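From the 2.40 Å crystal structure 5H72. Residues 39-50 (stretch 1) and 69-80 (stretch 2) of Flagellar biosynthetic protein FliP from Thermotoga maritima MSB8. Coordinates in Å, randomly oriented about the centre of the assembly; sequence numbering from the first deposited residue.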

ATOM      1  N   ASN A  39      -5.608  -4.801  18.841  1.00 34.80           N
ATOM      2  CA  ASN A  39      -5.303  -6.211  19.033  1.00 38.05           C
ATOM      3  C   ASN A  39      -3.833  -6.452  19.381  1.00 40.34           C
ATOM      4  O   ASN A  39      -3.499  -7.463  19.993  1.00 42.35           O
ATOM      5  CB  ASN A  39      -5.717  -7.014  17.794  1.00 40.83           C
ATOM      6  CG  ASN A  39      -7.245  -7.174  17.689  1.00 51.56           C
ATOM      7  OD1 ASN A  39      -7.968  -7.010  18.678  1.00 52.45           O
ATOM      8  ND2 ASN A  39      -7.732  -7.502  16.496  1.00 50.39           N
ATOM      9  N   HIS A  40      -2.962  -5.510  19.035  1.00 38.81           N
ATOM     10  CA  HIS A  40      -1.552  -5.614  19.409  1.00 39.55           C
ATOM     11  C   HIS A  40      -1.168  -4.601  20.501  1.00 40.45           C
ATOM     12  O   HIS A  40       0.007  -4.407  20.793  1.00 37.97           O
ATOM     13  CB  HIS A  40      -0.663  -5.440  18.179  1.00 35.63           C
ATOM     14  CG  HIS A  40      -0.885  -6.483  17.123  1.00 36.21           C
ATOM     15  ND1 HIS A  40      -0.481  -7.791  17.274  1.00 33.98           N
ATOM     16  CD2 HIS A  40      -1.473  -6.408  15.908  1.00 33.69           C
ATOM     17  CE1 HIS A  40      -0.805  -8.481  16.195  1.00 31.74           C
ATOM     18  NE2 HIS A  40      -1.414  -7.663  15.349  1.00 38.32           N
ATOM     19  N   HIS A  41      -2.171  -3.966  21.100  1.00 41.31           N
ATOM     20  CA  HIS A  41      -1.975  -3.099  22.265  1.00 42.13           C
ATOM     21  C   HIS A  41      -0.987  -1.994  21.981  1.00 44.55           C
ATOM     22  O   HIS A  41      -0.079  -1.734  22.770  1.00 45.36           O
ATOM     23  CB  HIS A  41      -1.515  -3.924  23.473  1.00 43.93           C
ATOM     24  CG  HIS A  41      -2.331  -5.165  23.692  1.00 45.15           C
ATOM     25  ND1 HIS A  41      -1.953  -6.396  23.204  1.00 49.93           N
ATOM     26  CD2 HIS A  41      -3.520  -5.351  24.307  1.00 48.77           C
ATOM     27  CE1 HIS A  41      -2.867  -7.297  23.525  1.00 50.85           C
ATOM     28  NE2 HIS A  41      -3.832  -6.686  24.198  1.00 53.79           N
ATOM     29  N   ASN A  42      -1.173  -1.352  20.833  1.00 41.01           N
ATOM     30  CA  ASN A  42      -0.277  -0.313  20.373  1.00 33.76           C
ATOM     31  C   ASN A  42      -0.952   1.046  20.357  1.00 35.43           C
ATOM     32  O   ASN A  42      -0.433   1.986  19.755  1.00 34.69           O
ATOM     33  CB  ASN A  42       0.242  -0.646  18.966  1.00 38.82           C
ATOM     34  CG  ASN A  42       1.385  -1.630  18.983  1.00 37.28           C
ATOM     35  OD1 ASN A  42       1.488  -2.506  18.126  1.00 37.44           O
ATOM     36  ND2 ASN A  42       2.254  -1.494  19.972  1.00 41.40           N
ATOM     37  N   GLU A  43      -2.108   1.158  21.006  1.00 36.70           N
ATOM     38  CA  GLU A  43      -2.871   2.412  20.965  1.00 40.39           C
ATOM     39  C   GLU A  43      -2.043   3.621  21.380  1.00 39.93           C
ATOM     40  O   GLU A  43      -2.268   4.720  20.893  1.00 43.54           O
ATOM     41  CB  GLU A  43      -4.109   2.337  21.854  1.00 40.92           C
ATOM     42  CG  GLU A  43      -4.998   1.135  21.616  1.00 40.81           C
ATOM     43  CD  GLU A  43      -4.620  -0.046  22.497  1.00 49.76           C
ATOM     44  OE1 GLU A  43      -3.463  -0.094  22.982  1.00 46.73           O
ATOM     45  OE2 GLU A  43      -5.486  -0.926  22.716  1.00 52.62           O
ATOM     46  N   ASP A  44      -1.075   3.415  22.267  1.00 43.26           N
ATOM     47  CA  ASP A  44      -0.234   4.509  22.741  1.00 43.28           C
ATOM     48  C   ASP A  44       0.421   5.268  21.599  1.00 43.86           C
ATOM     49  O   ASP A  44       0.597   6.488  21.690  1.00 47.17           O
ATOM     50  CB  ASP A  44       0.839   3.994  23.708  1.00 50.47           C
ATOM     51  CG  ASP A  44       0.328   3.885  25.141  1.00 61.05           C
ATOM     52  OD1 ASP A  44      -0.636   4.605  25.490  1.00 61.02           O
ATOM     53  OD2 ASP A  44       0.892   3.085  25.919  1.00 66.33           O
ATOM     54  N   ASN A  45       0.772   4.564  20.524  1.00 41.18           N
ATOM     55  CA  ASN A  45       1.333   5.222  19.343  1.00 43.32           C
ATOM     56  C   ASN A  45       0.444   6.355  18.868  1.00 40.85           C
ATOM     57  O   ASN A  45       0.930   7.433  18.537  1.00 44.02           O
ATOM     58  CB  ASN A  45       1.538   4.234  18.193  1.00 42.02           C
ATOM     59  CG  ASN A  45       2.599   3.202  18.491  1.00 43.69           C
ATOM     60  OD1 ASN A  45       3.390   3.356  19.423  1.00 52.21           O
ATOM     61  ND2 ASN A  45       2.634   2.145  17.693  1.00 42.15           N
ATOM     62  N   VAL A  46      -0.860   6.111  18.847  1.00 36.13           N
ATOM     63  CA  VAL A  46      -1.805   7.126  18.412  1.00 35.23           C
ATOM     64  C   VAL A  46      -1.774   8.327  19.335  1.00 41.10           C
ATOM     65  O   VAL A  46      -1.591   9.459  18.886  1.00 39.87           O
ATOM     66  CB  VAL A  46      -3.228   6.587  18.363  1.00 36.85           C
ATOM     67  CG1 VAL A  46      -4.179   7.667  17.884  1.00 31.69           C
ATOM     68  CG2 VAL A  46      -3.299   5.347  17.484  1.00 34.49           C
ATOM     69  N   PHE A  47      -1.949   8.070  20.628  1.00 43.51           N
ATOM     70  CA  PHE A  47      -1.931   9.123  21.645  1.00 43.22           C
ATOM     71  C   PHE A  47      -0.617   9.893  21.661  1.00 44.00           C
ATOM     72  O   PHE A  47      -0.616  11.119  21.769  1.00 44.89           O
ATOM     73  CB  PHE A  47      -2.207   8.528  23.028  1.00 42.84           C
ATOM     74  CG  PHE A  47      -3.605   8.026  23.189  1.00 36.74           C
ATOM     75  CD1 PHE A  47      -4.673   8.906  23.143  1.00 41.79           C
ATOM     76  CD2 PHE A  47      -3.859   6.685  23.372  1.00 38.15           C
ATOM     77  CE1 PHE A  47      -5.972   8.457  23.281  1.00 40.00           C
ATOM     78  CE2 PHE A  47      -5.158   6.229  23.510  1.00 41.41           C
ATOM     79  CZ  PHE A  47      -6.216   7.120  23.461  1.00 37.08           C
ATOM     80  N   MET A  48       0.497   9.178  21.539  1.00 40.58           N
ATOM     81  CA  MET A  48       1.799   9.827  21.514  1.00 44.11           C
ATOM     82  C   MET A  48       1.902  10.770  20.325  1.00 49.72           C
ATOM     83  O   MET A  48       2.288  11.926  20.478  1.00 55.87           O
ATOM     84  CB  MET A  48       2.928   8.794  21.472  1.00 50.26           C
ATOM     85  CG  MET A  48       4.293   9.408  21.169  1.00 63.14           C
ATOM     86  SD  MET A  48       5.639   8.222  20.918  1.00 92.74           S
ATOM     87  CE  MET A  48       5.165   7.431  19.380  1.00 62.61           C
ATOM     88  N   LEU A  49       1.545  10.278  19.141  1.00 49.17           N
ATOM     89  CA  LEU A  49       1.625  11.086  17.929  1.00 48.69           C
ATOM     90  C   LEU A  49       0.648  12.255  17.985  1.00 47.21           C
ATOM     91  O   LEU A  49       0.918  13.321  17.434  1.00 49.89           O
ATOM     92  CB  LEU A  49       1.360  10.230  16.686  1.00 44.90           C
ATOM     93  CG  LEU A  49       2.581   9.733  15.904  1.00 51.78           C
ATOM     94  CD1 LEU A  49       3.713   9.339  16.825  1.00 57.48           C
ATOM     95  CD2 LEU A  49       2.218   8.552  15.016  1.00 47.08           C
ATOM     96  N   ALA A  50      -0.481  12.047  18.651  1.00 43.98           N
ATOM     97  CA  ALA A  50      -1.508  13.076  18.792  1.00 48.20           C
ATOM     98  C   ALA A  50      -1.019  14.210  19.677  1.00 50.67           C
ATOM     99  O   ALA A  50      -1.179  15.385  19.352  1.00 51.70           O
ATOM    100  CB  ALA A  50      -2.788  12.480  19.366  1.00 43.46           C
ATOM    101  N   ILE A  69      -2.542   6.762  10.595  1.00 30.84           N
ATOM    102  CA  ILE A  69      -1.744   5.972   9.664  1.00 30.76           C
ATOM    103  C   ILE A  69      -0.283   5.817  10.114  1.00 31.85           C
ATOM    104  O   ILE A  69       0.231   4.699  10.106  1.00 32.10           O
ATOM    105  CB  ILE A  69      -1.816   6.569   8.229  1.00 30.66           C
ATOM    106  CG1 ILE A  69      -3.251   6.487   7.719  1.00 29.65           C
ATOM    107  CG2 ILE A  69      -0.893   5.819   7.289  1.00 28.71           C
ATOM    108  CD1 ILE A  69      -3.462   7.191   6.424  1.00 31.42           C
ATOM    109  N   PRO A  70       0.393   6.916  10.523  1.00 33.64           N
ATOM    110  CA  PRO A  70       1.756   6.703  11.030  1.00 34.13           C
ATOM    111  C   PRO A  70       1.816   5.823  12.286  1.00 35.04           C
ATOM    112  O   PRO A  70       2.748   5.026  12.424  1.00 37.54           O
ATOM    113  CB  PRO A  70       2.239   8.123  11.347  1.00 34.28           C
ATOM    114  CG  PRO A  70       1.410   9.008  10.523  1.00 34.84           C
ATOM    115  CD  PRO A  70       0.068   8.353  10.437  1.00 31.62           C
ATOM    116  N   ALA A  71       0.840   5.956  13.182  1.00 33.01           N
ATOM    117  CA  ALA A  71       0.804   5.121  14.385  1.00 33.61           C
ATOM    118  C   ALA A  71       0.647   3.659  14.002  1.00 30.79           C
ATOM    119  O   ALA A  71       1.279   2.778  14.586  1.00 32.48           O
ATOM    120  CB  ALA A  71      -0.324   5.553  15.308  1.00 29.40           C
ATOM    121  N   PHE A  72      -0.198   3.414  13.005  1.00 30.85           N
ATOM    122  CA  PHE A  72      -0.464   2.063  12.509  1.00 29.17           C
ATOM    123  C   PHE A  72       0.811   1.432  11.982  1.00 31.71           C
ATOM    124  O   PHE A  72       1.160   0.314  12.370  1.00 30.91           O
ATOM    125  CB  PHE A  72      -1.546   2.109  11.420  1.00 29.02           C
ATOM    126  CG  PHE A  72      -1.623   0.872  10.563  1.00 29.39           C
ATOM    127  CD1 PHE A  72      -2.162  -0.303  11.061  1.00 27.98           C
ATOM    128  CD2 PHE A  72      -1.192   0.901   9.238  1.00 27.49           C
ATOM    129  CE1 PHE A  72      -2.245  -1.434  10.267  1.00 29.18           C
ATOM    130  CE2 PHE A  72      -1.271  -0.223   8.437  1.00 27.53           C
ATOM    131  CZ  PHE A  72      -1.799  -1.392   8.948  1.00 30.04           C
ATOM    132  N   VAL A  73       1.511   2.166  11.115  1.00 29.07           N
ATOM    133  CA  VAL A  73       2.765   1.697  10.527  1.00 30.28           C
ATOM    134  C   VAL A  73       3.819   1.429  11.591  1.00 29.88           C
ATOM    135  O   VAL A  73       4.484   0.393  11.564  1.00 32.37           O
ATOM    136  CB  VAL A  73       3.325   2.714   9.502  1.00 29.35           C
ATOM    137  CG1 VAL A  73       4.702   2.282   9.005  1.00 27.03           C
ATOM    138  CG2 VAL A  73       2.362   2.863   8.346  1.00 26.73           C
ATOM    139  N   LEU A  74       3.978   2.365  12.520  1.00 30.65           N
ATOM    140  CA  LEU A  74       4.872   2.151  13.656  1.00 34.12           C
ATOM    141  C   LEU A  74       4.500   0.873  14.372  1.00 36.53           C
ATOM    142  O   LEU A  74       5.366   0.041  14.651  1.00 39.11           O
ATOM    143  CB  LEU A  74       4.821   3.324  14.632  1.00 36.98           C
ATOM    144  CG  LEU A  74       5.633   4.566  14.272  1.00 48.40           C
ATOM    145  CD1 LEU A  74       5.657   5.512  15.461  1.00 52.93           C
ATOM    146  CD2 LEU A  74       7.049   4.186  13.847  1.00 47.44           C
ATOM    147  N   GLY A  75       3.206   0.715  14.650  1.00 33.54           N
ATOM    148  CA  GLY A  75       2.688  -0.488  15.277  1.00 31.30           C
ATOM    149  C   GLY A  75       3.044  -1.769  14.539  1.00 33.16           C
ATOM    150  O   GLY A  75       3.438  -2.754  15.160  1.00 32.45           O
ATOM    151  N   GLU A  76       2.915  -1.771  13.216  1.00 30.82           N
ATOM    152  CA  GLU A  76       3.199  -2.986  12.443  1.00 32.92           C
ATOM    153  C   GLU A  76       4.680  -3.337  12.471  1.00 32.96           C
ATOM    154  O   GLU A  76       5.041  -4.499  12.534  1.00 31.02           O
ATOM    155  CB  GLU A  76       2.746  -2.838  10.987  1.00 31.43           C
ATOM    156  CG  GLU A  76       1.234  -2.751  10.796  1.00 33.04           C
ATOM    157  CD  GLU A  76       0.515  -3.968  11.334  1.00 35.15           C
ATOM    158  OE1 GLU A  76       1.014  -5.087  11.108  1.00 35.26           O
ATOM    159  OE2 GLU A  76      -0.536  -3.805  11.988  1.00 36.07           O
ATOM    160  N   LEU A  77       5.540  -2.325  12.425  1.00 34.99           N
ATOM    161  CA  LEU A  77       6.977  -2.576  12.452  1.00 35.92           C
ATOM    162  C   LEU A  77       7.388  -3.126  13.813  1.00 36.47           C
ATOM    163  O   LEU A  77       8.150  -4.086  13.885  1.00 41.49           O
ATOM    164  CB  LEU A  77       7.753  -1.304  12.100  1.00 36.40           C
ATOM    165  CG  LEU A  77       7.590  -0.873  10.636  1.00 38.72           C
ATOM    166  CD1 LEU A  77       8.015   0.573  10.425  1.00 36.63           C
ATOM    167  CD2 LEU A  77       8.361  -1.801   9.695  1.00 34.21           C
ATOM    168  N   GLU A  78       6.857  -2.547  14.888  1.00 33.95           N
ATOM    169  CA  GLU A  78       7.120  -3.050  16.241  1.00 35.83           C
ATOM    170  C   GLU A  78       6.760  -4.523  16.375  1.00 36.42           C
ATOM    171  O   GLU A  78       7.524  -5.299  16.934  1.00 42.84           O
ATOM    172  CB  GLU A  78       6.357  -2.229  17.289  1.00 38.75           C
ATOM    173  CG  GLU A  78       6.927  -0.819  17.498  1.00 44.89           C
ATOM    174  CD  GLU A  78       5.865   0.203  17.895  1.00 48.10           C
ATOM    175  OE1 GLU A  78       4.701  -0.197  18.129  1.00 47.34           O
ATOM    176  OE2 GLU A  78       6.191   1.410  17.970  1.00 49.64           O
ATOM    177  N   VAL A  79       5.602  -4.914  15.862  1.00 35.47           N
ATOM    178  CA  VAL A  79       5.213  -6.315  15.902  1.00 33.99           C
ATOM    179  C   VAL A  79       6.079  -7.139  14.951  1.00 34.01           C
ATOM    180  O   VAL A  79       6.473  -8.254  15.286  1.00 37.06           O
ATOM    181  CB  VAL A  79       3.713  -6.506  15.553  1.00 34.63           C
ATOM    182  CG1 VAL A  79       3.326  -7.996  15.567  1.00 27.65           C
ATOM    183  CG2 VAL A  79       2.840  -5.708  16.519  1.00 31.28           C
ATOM    184  N   ALA A  80       6.399  -6.587  13.781  1.00 35.10           N
ATOM    185  CA  ALA A  80       7.171  -7.321  12.767  1.00 38.45           C
ATOM    186  C   ALA A  80       8.564  -7.725  13.266  1.00 41.50           C
ATOM    187  O   ALA A  80       9.020  -8.844  13.037  1.00 36.78           O
ATOM    188  CB  ALA A  80       7.296  -6.492  11.492  1.00 35.52           C
TER

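Two helical segments, running in broadly opposed directions at 138°, come within 8.4 Å of each other axis to axis. Small residues of the second helix lie at the nearest CA pairs: Asn45 CA and Ala71 CA are 5.0 Å apart, and Asn42 CA, in the loop before the first helix, is 5.9 Å from Gly75 CA. From there the backbones diverge further along that loop, where His40 CA and Val79 CA stand 7.7 Å apart.

The polar centre is Asn45, a buried knob in a hole lined by Ala71, Leu74, Gly75 and Glu78. Its amide nitrogen does double duty. ND2 of Asn45 donates a nearly straight hydrogen bond to Glu78 OE1 at 3.2 Å, and a weak, more bent one to Ala71 O at 3.4 Å. That carbonyl already accepts the helical bond from Gly75 N (2.8 Å to Ala71 O), so the amide adds to the backbone ladder without breaking it. Gly75, which has no side chain, forms part of the wall of this hole. Asn42 packs alongside: its ND2 sits 3.3 Å from Glu78 OE1, but the angle is too poor for a hydrogen bond, so proximity alone should not be counted as bonding.

Apolar contacts gather around Ala71, whose short methyl serves two partners. Its CB meets Val46 CG2 at 3.7 Å and Leu49 CD2 at 3.9 Å. The same Leu49 CD2 also reaches Pro70 CB at 3.7 Å, extending the greasy patch along the helix. Met48 contributes only a looser touch, CE to Leu74 CD1 at 4.4 Å.

At the loop end the chemistry changes to CH-pi. Val79 CG2 lies over one face of the His40 ring, 3.9 Å from His40 CG, presenting a methyl to the pi cloud.

The rule is compact: small residues lie where the backbones are close, one amide nitrogen supplies both hydrogen bonds between the stretches, and aliphatic groups fill in beside it.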